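Local coordinates for protein MIPZ (Caulobacter crescentus, PDB 2XJ9) that binds ATP and dimerises as a P-loop ATPase that positions the division plane, inhibiting cell division and forming a gradient through nucleoid binding, at residues His24-Leu29 against Phe106-Thr111. The protein carries 1 engineered substitution. Residues are numbered along the deposited sequence; the frame is centred on the assembly and turned at random.
Sequences HLVTAL and FILIDT
The ring of F106 presents one face to L29, whose isobutyl group meets it at about a right angle. CD1 of L29 sits 4.1 Å above the ring plane, offset toward the rim, and its fellow methyl CD2 lies over the same face, nearer the CD2-CE2 edge, 4.0 Å from CE2 of F106. The CB of each residue points at the opposite segment, and CG, anti to the carbonyl carbon and beside the backbone N in both, then sets where each group goes. Edge-to-face packing against Y269 gives the F106 ring an aromatic neighbour as well.

In the P-loop NTPase fold, helix 18-30 follows the phosphate-binding loop and here packs on the parallel sheet, running nearly antiparallel to strand 106-110 at 162°; the axes of the two short segments come within 9.6 Å of each other.

Two residues further along the strand, L108 takes over. The CG2 methyl of V26 touches its branch point, 3.7 Å from L108 CG, and also lies close to CB; the two side chains cross at a slant. This methyl reaches the strand because it stands anti to the carbonyl carbon while CG1 is anti to the backbone N (chi1 168°). CD2 of L108 lies between L25 and L29, one helical turn apart, 4.3 Å from L29 CD1 and 4.5 Å from L25 CB.

Not one hydrogen bond links the two segments; the interface is purely apolar and buried. V26 and L29 also rest on the adjacent strand 36-40, while L25 also touches L260 and M261 of helix 249-263. Toward the nucleotide end, D110 OD2 hydrogen-bonds to OG of S19, a ligand of the magnesium ion, tying the strand's end to the start of the same helix.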
loop_
_atom_site.group_PDB
_atom_site.type_symbol
_atom_site.label_atom_id
_atom_site.label_comp_id
_atom_site.label_asym_id
_atom_site.label_seq_id
_atom_site.Cartn_x
_atom_site.Cartn_y
_atom_site.Cartn_z
ATOM N N HIS A 24 5.052 -1.531 15.793
ATOM C CA HIS A 24 6.108 -2.281 16.449
ATOM C C HIS A 24 7.108 -1.341 17.145
ATOM O O HIS A 24 7.670 -1.685 18.186
ATOM C CB HIS A 24 6.813 -3.215 15.460
ATOM C CG HIS A 24 5.975 -4.374 14.991
ATOM N ND1 HIS A 24 6.093 -5.646 15.516
ATOM C CD2 HIS A 24 5.028 -4.461 14.028
ATOM C CE1 HIS A 24 5.252 -6.461 14.902
ATOM N NE2 HIS A 24 4.588 -5.763 14.000
ATOM N N LEU A 25 7.322 -0.155 16.572
ATOM C CA LEU A 25 8.085 0.895 17.249
ATOM C C LEU A 25 7.447 1.297 18.562
ATOM O O LEU A 25 8.104 1.315 19.591
ATOM C CB LEU A 25 8.246 2.144 16.385
ATOM C CG LEU A 25 9.660 2.169 15.831
ATOM C CD1 LEU A 25 10.142 0.746 15.841
ATOM C CD2 LEU A 25 9.768 2.737 14.442
ATOM N N VAL A 26 6.176 1.659 18.527
ATOM C CA VAL A 26 5.466 1.985 19.750
ATOM C C VAL A 26 5.606 0.872 20.771
ATOM O O VAL A 26 6.002 1.089 21.907
ATOM C CB VAL A 26 3.995 2.170 19.473
ATOM C CG1 VAL A 26 3.220 2.221 20.771
ATOM C CG2 VAL A 26 3.800 3.402 18.679
ATOM N N THR A 27 5.282 -0.334 20.350
ATOM C CA THR A 27 5.287 -1.465 21.260
ATOM C C THR A 27 6.675 -1.721 21.866
ATOM O O THR A 27 6.770 -2.073 23.013
ATOM C CB THR A 27 4.727 -2.726 20.573
ATOM O OG1 THR A 27 3.800 -3.348 21.452
ATOM C CG2 THR A 27 5.855 -3.706 20.213
ATOM N N ALA A 28 7.742 -1.543 21.100
ATOM C CA ALA A 28 9.093 -1.711 21.626
ATOM C C ALA A 28 9.425 -0.625 22.644
ATOM O O ALA A 28 9.964 -0.918 23.704
ATOM C CB ALA A 28 10.107 -1.690 20.502
ATOM N N LEU A 29 9.105 0.626 22.315
ATOM C CA LEU A 29 9.305 1.761 23.217
ATOM C C LEU A 29 8.579 1.582 24.542
ATOM O O LEU A 29 9.191 1.592 25.596
ATOM C CB LEU A 29 8.866 3.061 22.556
ATOM C CG LEU A 29 9.825 3.458 21.448
ATOM C CD1 LEU A 29 9.262 4.524 20.572
ATOM C CD2 LEU A 29 11.136 3.907 22.050
ATOM N N PHE A 106 7.882 10.226 23.565
ATOM C CA PHE A 106 7.897 10.040 22.125
ATOM C C PHE A 106 6.520 10.259 21.540
ATOM O O PHE A 106 5.510 9.866 22.128
ATOM C CB PHE A 106 8.373 8.641 21.773
ATOM C CG PHE A 106 9.826 8.438 21.986
ATOM C CD1 PHE A 106 10.741 8.880 21.042
ATOM C CD2 PHE A 106 10.288 7.811 23.133
ATOM C CE1 PHE A 106 12.101 8.694 21.236
ATOM C CE2 PHE A 106 11.652 7.620 23.340
ATOM C CZ PHE A 106 12.560 8.061 22.389
ATOM N N ILE A 107 6.487 10.895 20.379
ATOM C CA ILE A 107 5.266 10.964 19.601
ATOM C C ILE A 107 5.455 10.218 18.299
ATOM O O ILE A 107 6.240 10.631 17.443
ATOM C CB ILE A 107 4.856 12.388 19.246
ATOM C CG1 ILE A 107 4.294 13.113 20.463
ATOM C CG2 ILE A 107 3.828 12.351 18.126
ATOM C CD1 ILE A 107 5.298 13.328 21.551
ATOM N N LEU A 108 4.717 9.124 18.167
ATOM C CA LEU A 108 4.753 8.305 16.970
ATOM C C LEU A 108 3.627 8.703 16.041
ATOM O O LEU A 108 2.441 8.555 16.371
ATOM C CB LEU A 108 4.599 6.836 17.333
ATOM C CG LEU A 108 5.693 5.951 16.767
ATOM C CD1 LEU A 108 5.802 6.166 15.285
ATOM C CD2 LEU A 108 6.992 6.296 17.439
ATOM N N ILE A 109 3.986 9.215 14.876
ATOM C CA ILE A 109 2.966 9.543 13.904
ATOM C C ILE A 109 3.011 8.619 12.698
ATOM O O ILE A 109 4.026 8.561 11.987
ATOM C CB ILE A 109 3.112 10.961 13.437
ATOM C CG1 ILE A 109 3.179 11.878 14.655
ATOM C CG2 ILE A 109 1.949 11.323 12.547
ATOM C CD1 ILE A 109 3.476 13.339 14.328
ATOM N N ASP A 110 1.913 7.892 12.485
ATOM C CA ASP A 110 1.770 7.084 11.284
ATOM C C ASP A 110 1.047 7.867 10.206
ATOM O O ASP A 110 -0.014 8.422 10.458
ATOM C CB ASP A 110 0.997 5.809 11.572
ATOM C CG ASP A 110 1.013 4.853 10.393
ATOM O OD1 ASP A 110 1.510 5.233 9.305
ATOM O OD2 ASP A 110 0.513 3.728 10.546
ATOM N N THR A 111 1.605 7.912 9.002
ATOM C CA THR A 111 0.960 8.674 7.937
ATOM C C THR A 111 0.388 7.763 6.853
ATOM O O THR A 111 0.715 6.581 6.810
ATOM C CB THR A 111 1.880 9.786 7.357
ATOM O OG1 THR A 111 2.901 9.209 6.543
ATOM C CG2 THR A 111 2.520 10.542 8.464
#